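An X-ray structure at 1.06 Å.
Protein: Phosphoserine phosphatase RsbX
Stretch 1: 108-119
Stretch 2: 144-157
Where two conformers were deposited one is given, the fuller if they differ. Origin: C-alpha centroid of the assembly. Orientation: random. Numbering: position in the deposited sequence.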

# COMPACT_ATOMS: atom_id res chain seq x y z
N GLY A 108 11.33 2.60 -0.44
CA GLY A 108 11.15 2.66 -1.86
C GLY A 108 10.04 3.57 -2.29
O GLY A 108 9.72 4.56 -1.63
N ASN A 109 9.49 3.30 -3.48
CA ASN A 109 8.64 4.23 -4.20
C ASN A 109 7.18 3.86 -4.20
O ASN A 109 6.41 4.45 -4.98
N VAL A 110 6.75 3.00 -3.30
CA VAL A 110 5.34 2.79 -3.08
C VAL A 110 4.85 3.86 -2.14
O VAL A 110 5.44 4.07 -1.05
N ARG A 111 3.88 4.64 -2.54
CA ARG A 111 3.48 5.86 -1.85
C ARG A 111 2.24 5.66 -0.99
O ARG A 111 1.38 4.85 -1.31
N PHE A 112 2.16 6.42 0.08
CA PHE A 112 1.05 6.41 1.00
C PHE A 112 0.65 7.85 1.27
O PHE A 112 1.50 8.71 1.58
N ILE A 113 -0.65 8.13 1.14
CA ILE A 113 -1.21 9.43 1.41
C ILE A 113 -2.46 9.24 2.25
O ILE A 113 -3.35 8.49 1.83
N LEU A 114 -2.54 9.89 3.39
CA LEU A 114 -3.73 9.86 4.26
C LEU A 114 -4.22 11.29 4.39
O LEU A 114 -3.51 12.17 4.83
N HIS A 115 -5.46 11.51 3.96
CA HIS A 115 -6.14 12.81 3.94
C HIS A 115 -7.09 12.87 5.11
O HIS A 115 -7.92 12.02 5.28
N SER A 116 -6.96 13.93 5.90
CA SER A 116 -7.75 14.21 7.07
C SER A 116 -8.88 15.18 6.69
O SER A 116 -8.62 16.13 5.96
N PRO A 117 -10.05 15.05 7.25
CA PRO A 117 -11.16 16.03 6.89
C PRO A 117 -10.78 17.41 7.15
O PRO A 117 -11.14 18.32 6.41
N SER A 118 -10.05 17.58 8.22
CA SER A 118 -9.55 18.91 8.60
C SER A 118 -8.55 19.57 7.65
O SER A 118 -8.05 20.66 7.95
N GLY A 119 -8.17 18.83 6.60
CA GLY A 119 -7.27 19.27 5.54
C GLY A 119 -5.81 19.02 5.67
O GLY A 119 -5.11 19.50 4.81
N THR A 144 -2.27 9.31 15.17
CA THR A 144 -3.73 9.19 15.31
C THR A 144 -4.38 9.74 14.07
O THR A 144 -3.97 10.77 13.56
N TYR A 145 -5.43 9.13 13.59
CA TYR A 145 -6.25 9.65 12.51
C TYR A 145 -7.60 10.09 13.10
O TYR A 145 -8.08 9.56 14.06
N GLU A 146 -8.24 11.00 12.43
CA GLU A 146 -9.60 11.45 12.74
C GLU A 146 -10.63 10.72 11.93
O GLU A 146 -10.37 10.30 10.78
N LYS A 147 -11.80 10.53 12.52
CA LYS A 147 -12.87 9.93 11.78
C LYS A 147 -13.09 10.67 10.44
O LYS A 147 -13.02 11.89 10.34
N GLY A 148 -13.33 9.90 9.38
CA GLY A 148 -13.52 10.46 8.08
C GLY A 148 -12.29 10.47 7.20
O GLY A 148 -12.39 10.83 6.02
N SER A 149 -11.15 10.15 7.75
CA SER A 149 -9.92 10.09 6.97
C SER A 149 -10.01 9.11 5.83
O SER A 149 -10.67 8.07 5.95
N LYS A 150 -9.34 9.43 4.73
CA LYS A 150 -9.31 8.60 3.53
C LYS A 150 -7.85 8.45 3.09
O LYS A 150 -7.10 9.44 3.15
N PHE A 151 -7.44 7.28 2.64
CA PHE A 151 -6.07 7.05 2.30
C PHE A 151 -5.92 6.24 1.01
O PHE A 151 -6.84 5.49 0.63
N ILE A 152 -4.74 6.30 0.44
CA ILE A 152 -4.32 5.42 -0.64
C ILE A 152 -2.90 4.97 -0.40
O ILE A 152 -2.05 5.76 0.06
N ILE A 153 -2.60 3.75 -0.77
CA ILE A 153 -1.25 3.22 -0.96
C ILE A 153 -1.14 2.79 -2.40
O ILE A 153 -2.03 2.03 -2.84
N HIS A 154 -0.14 3.21 -3.16
CA HIS A 154 -0.08 2.85 -4.58
C HIS A 154 1.32 2.63 -5.07
O HIS A 154 2.30 3.28 -4.62
N THR A 155 1.48 1.73 -6.03
CA THR A 155 2.71 1.55 -6.74
C THR A 155 2.95 2.69 -7.75
O THR A 155 2.03 3.47 -8.08
N ASP A 156 4.15 2.68 -8.28
CA ASP A 156 4.54 3.69 -9.26
C ASP A 156 3.84 3.61 -10.59
O ASP A 156 3.91 4.52 -11.37
N GLY A 157 3.07 2.57 -10.84
CA GLY A 157 2.24 2.51 -12.04
C GLY A 157 1.10 3.51 -12.01
O GLY A 157 0.54 3.78 -13.06

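An antiparallel pair of strands shows how backbone register dictates side-chain company: residues facing one another across the pair share a face of the sheet, and successive pairs alternate between faces. In phosphoserine phosphatase RsbX, strand 150-154 runs beside strand 111-115 with their directions 174° apart.

Before the strand begins, contacts are partly polar and partly mediated by water. Y145 (chi1 p) directs its CB toward the first stretch, but its ring leads away, leaving only a distant contact of Y145 CB with L114 CD1 at 4.5 Å. E146 (m, t) works largely through water: its OE1 accepts from water 4 at 2.6 Å, and that water accepts a weak hydrogen bond from S118 N at 3.1 Å. A second water, water 3, accepts from E146 N (2.9 Å), donates to S149 OG (2.7 Å) and bonds S116 OG (3.1 Å), so the two loops are joined through solvent. K147 points away, although K147 O lies 3.4 Å from P117 CG. G148 is the tight spot of the type II turn: a CB here would lie 3.0 Å from P117 CG, a clash, and its backbone angles by themselves call for glycine. S149 N closes the turn on E146 O at 3.1 Å, and S149 OG (m) adds a second hydrogen bond to E146 O at 2.7 Å, while S149 CB meets L114 CD2 at 3.9 Å.

Within the strand the alternation takes hold. K150 (m, t, m, t) lies on the same face as H115 (t), its CE 4.4 Å from H115 CD2; between their backbones, H115 N donates to K150 O at 2.8 Å. F151 (p) turns to the other face, paired with L114 (t), and their CB atoms stand 3.9 Å apart. F112 CE1 also reaches F151 CB at 3.8 Å, and the edge of the F112 ring is presented to the face of F151 in an offset arrangement, with centroids 5.9 Å apart and planes at 74°. I152 (t, t) returns to the face of K150, where its CG2 packs 3.8 Å from CD1 of I113 (m, p). I153 (m, t) again joins F151 and F112: its CG1 lies 3.6 Å from F112 CD1, and its CG2 meets V110 CG1 at 3.7 Å.

H154 (p) ends the strand on the face of I152, its ring swung nearer the first stretch. R111 CB sits over one ring face, 4.0 Å from the centroid of the H154 ring, whereas the end of the R111 side chain (m, m, m) leads away. H154 ND1 donates to T155 O at 2.9 Å.

Beyond the strand, T155 (p) points away, but D156 (p) turns back: its OD2 accepts from N109 ND2 at 2.9 Å. Water 1 reinforces this link, donating to N109 OD1 (2.9 Å) and accepting from D156 N (2.8 Å), while water 2 donates to N109 O (2.5 Å) and H154 O (2.9 Å). A manganese(II) ion also touches this part of the structure.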

# COMPACT_ATOMS: atom_id res chain seq x y z
CB ASN A 109 9.18 4.44 -5.62
CG ASN A 109 8.94 3.22 -6.49
OD1 ASN A 109 8.62 2.13 -5.99
ND2 ASN A 109 9.11 3.43 -7.79
CB VAL A 110 5.09 1.33 -2.48
CG1 VAL A 110 3.60 1.11 -2.23
CG2 VAL A 110 5.64 0.28 -3.40
CB ARG A 111 3.21 6.95 -2.85
CG ARG A 111 4.40 7.29 -3.84
CD ARG A 111 5.66 7.55 -3.16
NE ARG A 111 5.64 8.73 -2.33
CZ ARG A 111 5.84 9.99 -2.75
NH1 ARG A 111 6.24 10.20 -4.02
NH2 ARG A 111 5.74 11.00 -1.88
CB PHE A 112 1.46 5.75 2.33
CG PHE A 112 0.47 5.81 3.45
CD1 PHE A 112 -0.87 5.50 3.30
CD2 PHE A 112 0.90 6.09 4.76
CE1 PHE A 112 -1.72 5.48 4.39
CE2 PHE A 112 0.07 6.09 5.84
CZ PHE A 112 -1.27 5.78 5.67
CB ILE A 113 -1.59 10.21 0.05
CG1 ILE A 113 -0.39 10.30 -0.90
CG2 ILE A 113 -2.13 11.58 0.46
CD1 ILE A 113 -0.23 9.18 -1.86
CB LEU A 114 -3.44 9.17 5.58
CG LEU A 114 -4.66 9.02 6.55
CD1 LEU A 114 -4.58 7.69 7.36
CD2 LEU A 114 -4.89 10.27 7.40
CB HIS A 115 -6.99 12.95 2.64
CG HIS A 115 -7.86 14.18 2.60
ND1 HIS A 115 -7.41 15.44 2.33
CD2 HIS A 115 -9.14 14.34 2.98
CE1 HIS A 115 -8.37 16.32 2.50
NE2 HIS A 115 -9.44 15.67 2.94
CB SER A 116 -6.76 14.88 8.06
OG SER A 116 -7.42 15.11 9.28
CB PRO A 117 -12.30 15.54 7.84
CG PRO A 117 -12.02 14.07 7.94
CD PRO A 117 -10.54 13.93 8.15
CB SER A 118 -8.76 18.71 9.87
OG SER A 118 -7.69 17.90 9.57
CB THR A 144 -4.14 9.98 16.57
OG1 THR A 144 -3.42 9.42 17.68
CG2 THR A 144 -5.62 9.93 16.88
CB TYR A 145 -6.44 8.67 11.33
CG TYR A 145 -7.21 7.44 11.67
CD1 TYR A 145 -8.59 7.38 11.57
CD2 TYR A 145 -6.56 6.29 12.10
CE1 TYR A 145 -9.30 6.27 11.85
CE2 TYR A 145 -7.32 5.13 12.44
CZ TYR A 145 -8.65 5.11 12.29
OH TYR A 145 -9.33 3.96 12.59
CB GLU A 146 -9.78 12.93 12.55
CG GLU A 146 -8.93 13.73 13.49
CD GLU A 146 -9.29 15.15 13.60
OE1 GLU A 146 -8.86 15.84 12.64
OE2 GLU A 146 -9.82 15.62 14.64
CB LYS A 147 -14.17 9.83 12.59
CG LYS A 147 -14.76 11.14 13.00
CD LYS A 147 -16.19 10.94 13.57
CE LYS A 147 -16.80 12.21 14.17
NZ LYS A 147 -16.10 12.71 15.33
CB SER A 149 -8.73 9.75 7.88
OG SER A 149 -8.50 10.76 8.85
CB LYS A 150 -10.13 9.23 2.40
CG LYS A 150 -11.61 9.22 2.68
CD LYS A 150 -12.47 10.10 1.81
CE LYS A 150 -12.45 11.54 2.32
NZ LYS A 150 -13.12 12.46 1.44
CB PHE A 151 -5.25 6.45 3.42
CG PHE A 151 -5.60 5.02 3.78
CD1 PHE A 151 -5.07 3.97 3.07
CD2 PHE A 151 -6.46 4.74 4.83
CE1 PHE A 151 -5.44 2.60 3.44
CE2 PHE A 151 -6.77 3.41 5.16
CZ PHE A 151 -6.26 2.37 4.48
CB ILE A 152 -4.47 6.12 -2.00
CG1 ILE A 152 -4.24 5.14 -3.18
CG2 ILE A 152 -3.56 7.33 -2.14
CD1 ILE A 152 -4.54 5.74 -4.56
CB ILE A 153 -0.92 2.03 -0.04
CG1 ILE A 153 -1.10 2.43 1.44
CG2 ILE A 153 0.48 1.54 -0.28
CD1 ILE A 153 -1.06 1.19 2.39
CB HIS A 154 -0.78 3.90 -5.42
CG HIS A 154 -0.13 5.24 -5.51
ND1 HIS A 154 0.90 5.49 -6.39
CD2 HIS A 154 -0.34 6.43 -4.88
CE1 HIS A 154 1.26 6.79 -6.26
NE2 HIS A 154 0.51 7.37 -5.35
CB THR A 155 2.83 0.16 -7.37
OG1 THR A 155 1.81 0.04 -8.36
CG2 THR A 155 2.77 -0.96 -6.35
CB ASP A 156 6.07 3.68 -9.42
CG ASP A 156 6.63 2.41 -10.03
OD1 ASP A 156 5.85 1.48 -10.30
OD2 ASP A 156 7.88 2.38 -10.21
O HOH W 1 6.15 1.06 -7.16
O HOH W 2 4.20 4.98 -6.07
O HOH W 3 -6.76 12.21 10.27
O HOH W 4 -10.69 15.90 10.80